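Local coordinates for ABC transporter periplasmic-binding protein YTFQ (Escherichia coli, PDB 2VK2) that binds galactofuranose, in both its alpha and beta forms, in the periplasm and serves as the solute-binding protein of an ABC transporter for this sugar, at residues F170-G175 / V229-K234; H198-V203 / N242-L247. All coordinates share one frame; numbering follows the deposited sequence. Where two conformers were deposited one is given.

Contact 1 of 2, residues F170-G175 / V229-K234; sequences FTRSKG and VPDIYK. With GZL (beta-D-galactofuranose), chain B.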
ATOM      1  N   PHE A 170      -5.286  -2.146  -7.062  1.00  9.65           N
ATOM      2  CA  PHE A 170      -5.407  -2.038  -5.602  1.00  9.58           C
ATOM      3  C   PHE A 170      -6.863  -2.035  -5.079  1.00  9.54           C
ATOM      4  O   PHE A 170      -7.099  -1.661  -3.929  1.00  9.59           O
ATOM      5  CB  PHE A 170      -4.654  -0.793  -5.072  1.00  9.30           C
ATOM      6  CG  PHE A 170      -3.163  -0.986  -4.872  1.00  8.91           C
ATOM      7  CD1 PHE A 170      -2.657  -2.116  -4.236  1.00  9.08           C
ATOM      8  CD2 PHE A 170      -2.269   0.011  -5.254  1.00  9.26           C
ATOM      9  CE1 PHE A 170      -1.295  -2.263  -4.021  1.00  9.14           C
ATOM     10  CE2 PHE A 170      -0.902  -0.139  -5.048  1.00  9.42           C
ATOM     11  CZ  PHE A 170      -0.419  -1.273  -4.421  1.00  9.38           C
ATOM     12  N   THR A 171      -7.825  -2.464  -5.897  1.00  9.59           N
ATOM     13  CA  THR A 171      -9.231  -2.483  -5.471  1.00  9.91           C
ATOM     14  C   THR A 171      -9.788  -3.896  -5.340  1.00 10.10           C
ATOM     15  O   THR A 171      -9.343  -4.829  -6.004  1.00  9.91           O
ATOM     16  CB  THR A 171     -10.156  -1.702  -6.430  1.00 10.07           C
ATOM     17  OG1 THR A 171     -10.265  -2.392  -7.677  1.00 11.24           O
ATOM     18  CG2 THR A 171      -9.639  -0.293  -6.664  1.00 10.40           C
ATOM     19  N   ARG A 172     -10.788  -4.025  -4.478  1.00 10.44           N
ATOM     20  CA  ARG A 172     -11.495  -5.285  -4.291  1.00 11.34           C
ATOM     21  C   ARG A 172     -12.209  -5.718  -5.572  1.00 11.18           C
ATOM     22  O   ARG A 172     -12.119  -6.881  -5.974  1.00 10.80           O
ATOM     23  CB  ARG A 172     -12.495  -5.150  -3.135  1.00 11.51           C
ATOM     24  CG  ARG A 172     -13.023  -6.465  -2.603  1.00 12.78           C
ATOM     25  CD  ARG A 172     -13.859  -6.264  -1.345  1.00 13.80           C
ATOM     26  NE  ARG A 172     -13.068  -5.800  -0.203  1.00 15.89           N
ATOM     27  CZ  ARG A 172     -13.513  -5.747   1.055  1.00 16.77           C
ATOM     28  NH1 ARG A 172     -14.750  -6.132   1.357  1.00 17.56           N
ATOM     29  NH2 ARG A 172     -12.717  -5.315   2.023  1.00 16.37           N
ATOM     30  N   SER A 173     -12.892  -4.775  -6.219  1.00 11.47           N
ATOM     31  CA  SER A 173     -13.682  -5.089  -7.409  0.50 11.64           C
ATOM     32  C   SER A 173     -12.808  -5.554  -8.575  1.00 11.68           C
ATOM     33  O   SER A 173     -13.122  -6.552  -9.225  1.00 11.78           O
ATOM     34  CB  SER A 173     -14.544  -3.894  -7.827  0.50 11.79           C
ATOM     35  OG  SER A 173     -13.752  -2.750  -8.092  0.50 12.01           O
ATOM     36  N   LYS A 174     -11.712  -4.848  -8.834  1.00 11.78           N
ATOM     37  CA  LYS A 174     -10.825  -5.228  -9.933  1.00 11.66           C
ATOM     38  C   LYS A 174     -10.017  -6.482  -9.588  1.00 11.20           C
ATOM     39  O   LYS A 174      -9.762  -7.315 -10.458  1.00 10.80           O
ATOM     40  CB  LYS A 174      -9.905  -4.067 -10.319  1.00 12.18           C
ATOM     41  CG  LYS A 174      -9.052  -4.314 -11.561  1.00 12.68           C
ATOM     42  CD  LYS A 174      -9.873  -4.313 -12.843  1.00 14.71           C
ATOM     43  CE  LYS A 174      -8.994  -4.575 -14.057  1.00 15.41           C
ATOM     44  NZ  LYS A 174      -7.920  -3.559 -14.216  1.00 17.44           N
ATOM     45  N   GLY A 175      -9.627  -6.621  -8.322  1.00 11.03           N
ATOM     46  CA  GLY A 175      -8.989  -7.848  -7.851  1.00 11.11           C
ATOM     47  C   GLY A 175      -9.845  -9.076  -8.121  1.00 11.22           C
ATOM     48  O   GLY A 175      -9.347 -10.101  -8.590  1.00 11.05           O
ATOM     49  N   VAL A 229      -5.729  -4.939   6.785  1.00  8.52           N
ATOM     50  CA  VAL A 229      -7.040  -4.316   6.959  1.00  8.84           C
ATOM     51  C   VAL A 229      -7.923  -5.269   7.770  1.00  9.06           C
ATOM     52  O   VAL A 229      -7.717  -6.487   7.737  1.00  9.15           O
ATOM     53  CB  VAL A 229      -7.717  -3.954   5.611  1.00  8.78           C
ATOM     54  CG1 VAL A 229      -6.821  -3.029   4.799  1.00  8.85           C
ATOM     55  CG2 VAL A 229      -8.065  -5.196   4.809  1.00  9.24           C
ATOM     56  N   PRO A 230      -8.897  -4.720   8.520  1.00  9.33           N
ATOM     57  CA  PRO A 230      -9.770  -5.572   9.334  1.00  9.50           C
ATOM     58  C   PRO A 230     -10.323  -6.789   8.595  1.00  9.62           C
ATOM     59  O   PRO A 230     -10.347  -7.887   9.156  1.00  9.50           O
ATOM     60  CB  PRO A 230     -10.907  -4.626   9.729  1.00  9.74           C
ATOM     61  CG  PRO A 230     -10.285  -3.287   9.756  1.00  9.77           C
ATOM     62  CD  PRO A 230      -9.232  -3.291   8.678  1.00  9.34           C
ATOM     63  N   ASP A 231     -10.743  -6.603   7.349  1.00  9.80           N
ATOM     64  CA  ASP A 231     -11.390  -7.681   6.600  1.00 10.14           C
ATOM     65  C   ASP A 231     -10.466  -8.847   6.251  1.00  9.64           C
ATOM     66  O   ASP A 231     -10.954  -9.953   6.031  1.00  9.51           O
ATOM     67  CB  ASP A 231     -12.081  -7.138   5.343  1.00 10.62           C
ATOM     68  CG  ASP A 231     -13.387  -6.419   5.658  1.00 12.25           C
ATOM     69  OD1 ASP A 231     -13.819  -6.437   6.829  1.00 14.26           O
ATOM     70  OD2 ASP A 231     -13.985  -5.837   4.732  1.00 14.46           O
ATOM     71  N   ILE A 232      -9.150  -8.639   6.207  1.00  9.35           N
ATOM     72  CA  ILE A 232      -8.256  -9.782   6.000  1.00  9.12           C
ATOM     73  C   ILE A 232      -8.196 -10.651   7.258  1.00  9.20           C
ATOM     74  O   ILE A 232      -8.111 -11.871   7.158  1.00  8.94           O
ATOM     75  CB  ILE A 232      -6.830  -9.377   5.532  1.00  9.02           C
ATOM     76  CG1 ILE A 232      -6.175 -10.542   4.784  1.00  9.41           C
ATOM     77  CG2 ILE A 232      -5.958  -8.953   6.705  1.00  9.17           C
ATOM     78  CD1 ILE A 232      -6.890 -10.943   3.510  1.00  9.46           C
ATOM     79  N   TYR A 233      -8.250 -10.033   8.434  1.00  9.46           N
ATOM     80  CA  TYR A 233      -8.264 -10.810   9.677  1.00  9.95           C
ATOM     81  C   TYR A 233      -9.590 -11.538   9.859  1.00 10.05           C
ATOM     82  O   TYR A 233      -9.619 -12.663  10.360  1.00  9.86           O
ATOM     83  CB  TYR A 233      -7.948  -9.928  10.882  1.00 10.51           C
ATOM     84  CG  TYR A 233      -6.597  -9.267  10.763  1.00 10.90           C
ATOM     85  CD1 TYR A 233      -5.431 -10.026  10.702  1.00 11.57           C
ATOM     86  CD2 TYR A 233      -6.482  -7.883  10.675  1.00 11.42           C
ATOM     87  CE1 TYR A 233      -4.183  -9.419  10.571  1.00 11.81           C
ATOM     88  CE2 TYR A 233      -5.242  -7.273  10.551  1.00 11.80           C
ATOM     89  CZ  TYR A 233      -4.101  -8.041  10.500  1.00 11.50           C
ATOM     90  OH  TYR A 233      -2.877  -7.420  10.374  1.00 12.48           O
ATOM     91  N   LYS A 234     -10.682 -10.910   9.431  1.00 10.18           N
ATOM     92  CA  LYS A 234     -11.983 -11.580   9.403  1.00 10.84           C
ATOM     93  C   LYS A 234     -11.941 -12.794   8.477  1.00 10.31           C
ATOM     94  O   LYS A 234     -12.467 -13.855   8.814  1.00 10.37           O
ATOM     95  CB  LYS A 234     -13.085 -10.613   8.963  1.00 11.19           C
ATOM     96  CG  LYS A 234     -13.368  -9.523   9.976  1.00 12.01           C
ATOM     97  CD  LYS A 234     -14.558  -8.676   9.582  1.00 12.61           C
ATOM     98  CE  LYS A 234     -14.823  -7.608  10.624  1.00 13.87           C
ATOM     99  NZ  LYS A 234     -16.101  -6.885  10.386  1.00 15.15           N
TER
HETATM  100  C6  GZL B1298       0.837   1.506   0.591  0.50  7.98           C
HETATM  101  C5  GZL B1298       0.184   1.868  -0.530  0.50  7.34           C
HETATM  102  C4  GZL B1298      -0.962   1.080  -1.135  0.50  6.57           C
HETATM  103  C3  GZL B1298      -1.686   0.020  -0.350  0.50  7.04           C
HETATM  104  C2  GZL B1298      -2.996   0.158  -0.496  0.50  6.32           C
HETATM  105  O6  GZL B1298       1.856   2.227   1.070  0.50  8.31           O
HETATM  106  O5  GZL B1298       0.612   2.933  -1.218  0.50  5.34           O
HETATM  107  O4  GZL B1298      -2.018   1.966  -1.531  0.50  6.19           O
HETATM  108  O3  GZL B1298      -1.058  -0.950   0.306  0.50  6.48           O
HETATM  109  C1  GZL B1298      -3.302   1.385  -1.278  0.50  6.17           C
HETATM  110  O2  GZL B1298      -3.972  -0.619  -0.023  0.50  4.73           O
HETATM  111  O1  GZL B1298      -3.952   1.081  -2.507  0.50  6.43           O

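Contact 2 of 2, residues H198-V203 / N242-L247; sequences HNDDMV and NASVEL. With GZL (beta-D-galactofuranose), chain B.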
ATOM      1  N   HIS A 198      -0.860  -7.577  -4.044  1.00  7.38           N
ATOM      2  CA  HIS A 198      -0.076  -6.473  -3.489  1.00  7.42           C
ATOM      3  C   HIS A 198      -0.810  -5.699  -2.400  1.00  7.46           C
ATOM      4  O   HIS A 198      -0.177  -4.990  -1.631  1.00  7.90           O
ATOM      5  CB  HIS A 198       0.379  -5.527  -4.594  1.00  7.36           C
ATOM      6  CG  HIS A 198       1.388  -6.129  -5.516  1.00  7.12           C
ATOM      7  ND1 HIS A 198       2.018  -5.394  -6.494  1.00  7.45           N
ATOM      8  CD2 HIS A 198       1.889  -7.384  -5.601  1.00  7.44           C
ATOM      9  CE1 HIS A 198       2.849  -6.177  -7.157  1.00  7.79           C
ATOM     10  NE2 HIS A 198       2.797  -7.387  -6.632  1.00  7.77           N
ATOM     11  N   ASN A 199      -2.133  -5.834  -2.326  1.00  7.48           N
ATOM     12  CA  ASN A 199      -2.854  -5.424  -1.126  1.00  7.47           C
ATOM     13  C   ASN A 199      -3.947  -6.410  -0.740  1.00  7.79           C
ATOM     14  O   ASN A 199      -4.378  -7.228  -1.554  1.00  7.52           O
ATOM     15  CB  ASN A 199      -3.367  -3.967  -1.202  1.00  7.42           C
ATOM     16  CG  ASN A 199      -4.625  -3.789  -2.049  1.00  7.29           C
ATOM     17  OD1 ASN A 199      -5.017  -4.654  -2.821  1.00  8.33           O
ATOM     18  ND2 ASN A 199      -5.242  -2.618  -1.923  1.00  7.09           N
ATOM     19  N   ASP A 200      -4.360  -6.337   0.523  1.00  7.82           N
ATOM     20  CA  ASP A 200      -5.423  -7.195   1.048  1.00  8.09           C
ATOM     21  C   ASP A 200      -6.716  -7.068   0.255  1.00  8.36           C
ATOM     22  O   ASP A 200      -7.369  -8.068  -0.020  1.00  8.17           O
ATOM     23  CB  ASP A 200      -5.755  -6.845   2.504  1.00  8.08           C
ATOM     24  CG  ASP A 200      -4.655  -7.209   3.488  1.00  7.75           C
ATOM     25  OD1 ASP A 200      -3.816  -8.103   3.231  1.00  7.97           O
ATOM     26  OD2 ASP A 200      -4.657  -6.587   4.562  1.00  8.51           O
ATOM     27  N   ASP A 201      -7.099  -5.840  -0.091  0.50  8.44           N
ATOM     28  CA  ASP A 201      -8.378  -5.609  -0.768  0.50  8.66           C
ATOM     29  C   ASP A 201      -8.501  -6.417  -2.057  0.50  8.51           C
ATOM     30  O   ASP A 201      -9.526  -7.051  -2.292  0.50  8.66           O
ATOM     31  CB  ASP A 201      -8.605  -4.118  -1.049  0.50  8.79           C
ATOM     32  CG  ASP A 201      -9.123  -3.362   0.164  0.50  9.23           C
ATOM     33  OD1 ASP A 201      -8.739  -3.703   1.301  0.50  9.82           O
ATOM     34  OD2 ASP A 201      -9.915  -2.416  -0.022  0.50  9.82           O
ATOM     35  N   MET A 202      -7.455  -6.412  -2.879  1.00  8.35           N
ATOM     36  CA  MET A 202      -7.461  -7.213  -4.105  1.00  8.18           C
ATOM     37  C   MET A 202      -7.629  -8.701  -3.800  1.00  8.46           C
ATOM     38  O   MET A 202      -8.356  -9.395  -4.508  1.00  8.62           O
ATOM     39  CB  MET A 202      -6.191  -6.987  -4.925  1.00  8.01           C
ATOM     40  CG  MET A 202      -6.182  -5.666  -5.672  1.00  7.64           C
ATOM     41  SD  MET A 202      -4.767  -5.467  -6.766  1.00  8.02           S
ATOM     42  CE  MET A 202      -3.406  -5.656  -5.613  1.00  8.06           C
ATOM     43  N   VAL A 203      -6.972  -9.177  -2.744  1.00  8.42           N
ATOM     44  CA  VAL A 203      -7.068 -10.591  -2.371  1.00  8.75           C
ATOM     45  C   VAL A 203      -8.445 -10.933  -1.785  1.00  8.95           C
ATOM     46  O   VAL A 203      -8.910 -12.063  -1.919  1.00  9.14           O
ATOM     47  CB  VAL A 203      -5.928 -11.021  -1.403  1.00  8.86           C
ATOM     48  CG1 VAL A 203      -6.450 -11.266   0.009  1.00  9.28           C
ATOM     49  CG2 VAL A 203      -5.238 -12.271  -1.928  1.00  9.37           C
ATOM     50  N   ASN A 242      -4.640 -16.685   4.390  1.00  8.85           N
ATOM     51  CA  ASN A 242      -3.506 -17.322   5.075  1.00  8.96           C
ATOM     52  C   ASN A 242      -2.455 -16.404   5.676  1.00  9.01           C
ATOM     53  O   ASN A 242      -1.941 -16.691   6.750  1.00 10.20           O
ATOM     54  CB  ASN A 242      -2.812 -18.317   4.146  1.00  9.03           C
ATOM     55  CG  ASN A 242      -3.745 -19.385   3.663  1.00  9.07           C
ATOM     56  OD1 ASN A 242      -3.975 -20.390   4.341  1.00 11.25           O
ATOM     57  ND2 ASN A 242      -4.315 -19.168   2.501  1.00  7.50           N
ATOM     58  N   ALA A 243      -2.103 -15.328   4.980  1.00  8.70           N
ATOM     59  CA  ALA A 243      -0.976 -14.499   5.406  1.00  8.46           C
ATOM     60  C   ALA A 243      -1.159 -13.050   4.980  1.00  8.48           C
ATOM     61  O   ALA A 243      -1.552 -12.777   3.848  1.00  8.30           O
ATOM     62  CB  ALA A 243       0.322 -15.059   4.829  1.00  8.52           C
ATOM     63  N   SER A 244      -0.878 -12.126   5.894  1.00  8.29           N
ATOM     64  CA  SER A 244      -0.893 -10.703   5.564  1.00  8.64           C
ATOM     65  C   SER A 244       0.165  -9.938   6.342  1.00  8.97           C
ATOM     66  O   SER A 244       0.394 -10.198   7.520  1.00 10.27           O
ATOM     67  CB  SER A 244      -2.266 -10.091   5.839  1.00  8.58           C
ATOM     68  OG  SER A 244      -2.277  -8.703   5.521  1.00  8.88           O
ATOM     69  N   VAL A 245       0.784  -8.967   5.679  1.00  8.85           N
ATOM     70  CA  VAL A 245       1.769  -8.099   6.308  1.00  8.70           C
ATOM     71  C   VAL A 245       1.102  -6.787   6.703  1.00  8.87           C
ATOM     72  O   VAL A 245       0.496  -6.116   5.869  1.00  8.80           O
ATOM     73  CB  VAL A 245       2.948  -7.818   5.356  1.00  8.69           C
ATOM     74  CG1 VAL A 245       3.917  -6.832   5.986  1.00  8.77           C
ATOM     75  CG2 VAL A 245       3.662  -9.116   5.006  1.00  9.22           C
ATOM     76  N   GLU A 246       1.222  -6.421   7.975  1.00  9.12           N
ATOM     77  CA  GLU A 246       0.641  -5.182   8.475  1.00 10.07           C
ATOM     78  C   GLU A 246       1.376  -3.956   7.942  1.00  9.29           C
ATOM     79  O   GLU A 246       2.606  -3.922   7.926  1.00  9.11           O
ATOM     80  CB  GLU A 246       0.686  -5.159  10.001  1.00 10.36           C
ATOM     81  CG  GLU A 246       0.044  -3.934  10.622  1.00 12.25           C
ATOM     82  CD  GLU A 246       0.364  -3.797  12.095  1.00 13.20           C
ATOM     83  OE1 GLU A 246      -0.498  -4.152  12.921  1.00 16.95           O
ATOM     84  OE2 GLU A 246       1.478  -3.337  12.428  1.00 17.20           O
ATOM     85  N   LEU A 247       0.602  -2.953   7.537  1.00  8.92           N
ATOM     86  CA  LEU A 247       1.109  -1.643   7.148  1.00  8.77           C
ATOM     87  C   LEU A 247       0.379  -0.603   7.983  1.00  8.84           C
ATOM     88  O   LEU A 247      -0.846  -0.518   7.931  1.00  8.54           O
ATOM     89  CB  LEU A 247       0.830  -1.393   5.668  1.00  8.70           C
ATOM     90  CG  LEU A 247       1.189  -0.006   5.124  1.00  8.74           C
ATOM     91  CD1 LEU A 247       2.695   0.198   5.124  1.00  9.53           C
ATOM     92  CD2 LEU A 247       0.619   0.167   3.734  1.00  9.14           C
TER
HETATM   93  C6  GZL B1298       0.837   1.506   0.591  0.50  7.98           C
HETATM   94  C5  GZL B1298       0.184   1.868  -0.530  0.50  7.34           C
HETATM   95  C4  GZL B1298      -0.962   1.080  -1.135  0.50  6.57           C
HETATM   96  C3  GZL B1298      -1.686   0.020  -0.350  0.50  7.04           C
HETATM   97  C2  GZL B1298      -2.996   0.158  -0.496  0.50  6.32           C
HETATM   98  O6  GZL B1298       1.856   2.227   1.070  0.50  8.31           O
HETATM   99  O5  GZL B1298       0.612   2.933  -1.218  0.50  5.34           O
HETATM  100  O4  GZL B1298      -2.018   1.966  -1.531  0.50  6.19           O
HETATM  101  O3  GZL B1298      -1.058  -0.950   0.306  0.50  6.48           O
HETATM  102  C1  GZL B1298      -3.302   1.385  -1.278  0.50  6.17           C
HETATM  103  O2  GZL B1298      -3.972  -0.619  -0.023  0.50  4.73           O
HETATM  104  O1  GZL B1298      -3.952   1.081  -2.507  0.50  6.43           O

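Contact 1 of 2, residues F170-G175 / V229-K234
In the C-terminal lobe of this periplasmic sugar-binding protein, a salt bridge between Arg172 and Asp231 ties together the N-terminal ends of two helices, 172-185 and 230-237, that both start near the cleft holding beta-D-galactofuranose. The backbones stay well apart, with 11.2 Å between Arg172 CA and Asp231 CA, and the gap is spanned mainly by the arginine. Its chain sets out with CG anti to the backbone N (chi1 -165°) and bends once, at chi3, before the guanidinium arrives at the carboxylate. There Arg172 NH2 donates to Asp231 OD2 at 3.0 Å, with an N-H...O angle of 160°. The oxygen lies close to the guanidinium plane and receives this bond on its anti lone pair, on the side away from OD1. NH1 of Arg172 adds a weak bond to the same OD2 of Asp231 at 3.5 Å, making the bridge a lopsided fork on one oxygen and not a paired, two-oxygen arrangement. The two planes are 54° apart, and both side chains are partly exposed, placing the ion pair at the surface. Just before Arg172, Thr171 is the N-cap of its helix: Thr171 OG1 accepts from Lys174 N at 3.1 Å. Phe170 enters the pocket with one ring face turned to the sugar, whose C4 lies nearer the ring's edge than its centre, 4.0 Å from the ring plane of Phe170, a CH-pi-like placement common in sugar sites. The sugar's O1 comes nearer still, 3.2 Å from Phe170 CG. Between the two bridged helices runs helix 200-212, whose Ile204 touches both Arg172 and Asp231, while helix 285-291 packs on Pro230 and Tyr233, and helix 141-153 meets the Phe170 ring through Val142 and Arg146.

Contact 2 of 2, residues H198-V203 / N242-L247
The start of helix 200-212 approaches strand 243-246 most closely at Asp200 and Ser244, whose CA atoms are 7.3 Å apart. One hydrogen bond joins them: Ser244 OG donates to Asp200 OD1 at 2.8 Å, and OD1 receives it on its syn lone pair, on the side of OD2. Ser244 points toward the helix, and with OG anti to its backbone N (chi1 180°) the hydroxyl meets the carboxylate. Both residues are buried, and Asp200 OD1 has a further partner in Ser225 OG. These donors would be expected to offset the cost of burying the carboxylate, although the side chain of Asp227 is close by. Strands 194-197, 222-225 and 243-246 are parallel neighbours in the sheet of this lobe, an alpha/beta arrangement whose strand ends deliver loops to the sugar, as in other type I periplasmic binding proteins. Asn199 works at one such end. As the N-cap of the helix, Asn199 accepts from Met202 N through its OD1 at 3.0 Å, the donor lying above the carbonyl plane. ND2 of Asn199 gives an almost straight bond (N-H...O 174°, 3.0 Å) to O2 of the galactofuranose. Leu247 brings its CD2 to 3.4 Å from the exocyclic C6 of the sugar.

In the fold
The two contacts interlock along the chain, their segments alternating, and their centres lie about 7 Å apart. Two probable hydrogen bonds join them directly: Asn199 ND2 to Phe170 O at 2.9 Å, and Val229 N to Asp200 OD2 at 3.0 Å. The first makes one amide serve both contact 1 and the ligand; the second ties the N-cap of helix 230-237 to the carboxylate of contact 2. Met202 packs on the loop of contact 1, with its SD 3.4 Å from Phe170 N. Phe170, Asn199 and Leu247 all line the sugar pocket. Asn199 hydrogen-bonds the sugar, as do Glu13, Ser14, Asp90, Arg91, Arg146 and Asp227; Phe170 and Leu247 pack against it.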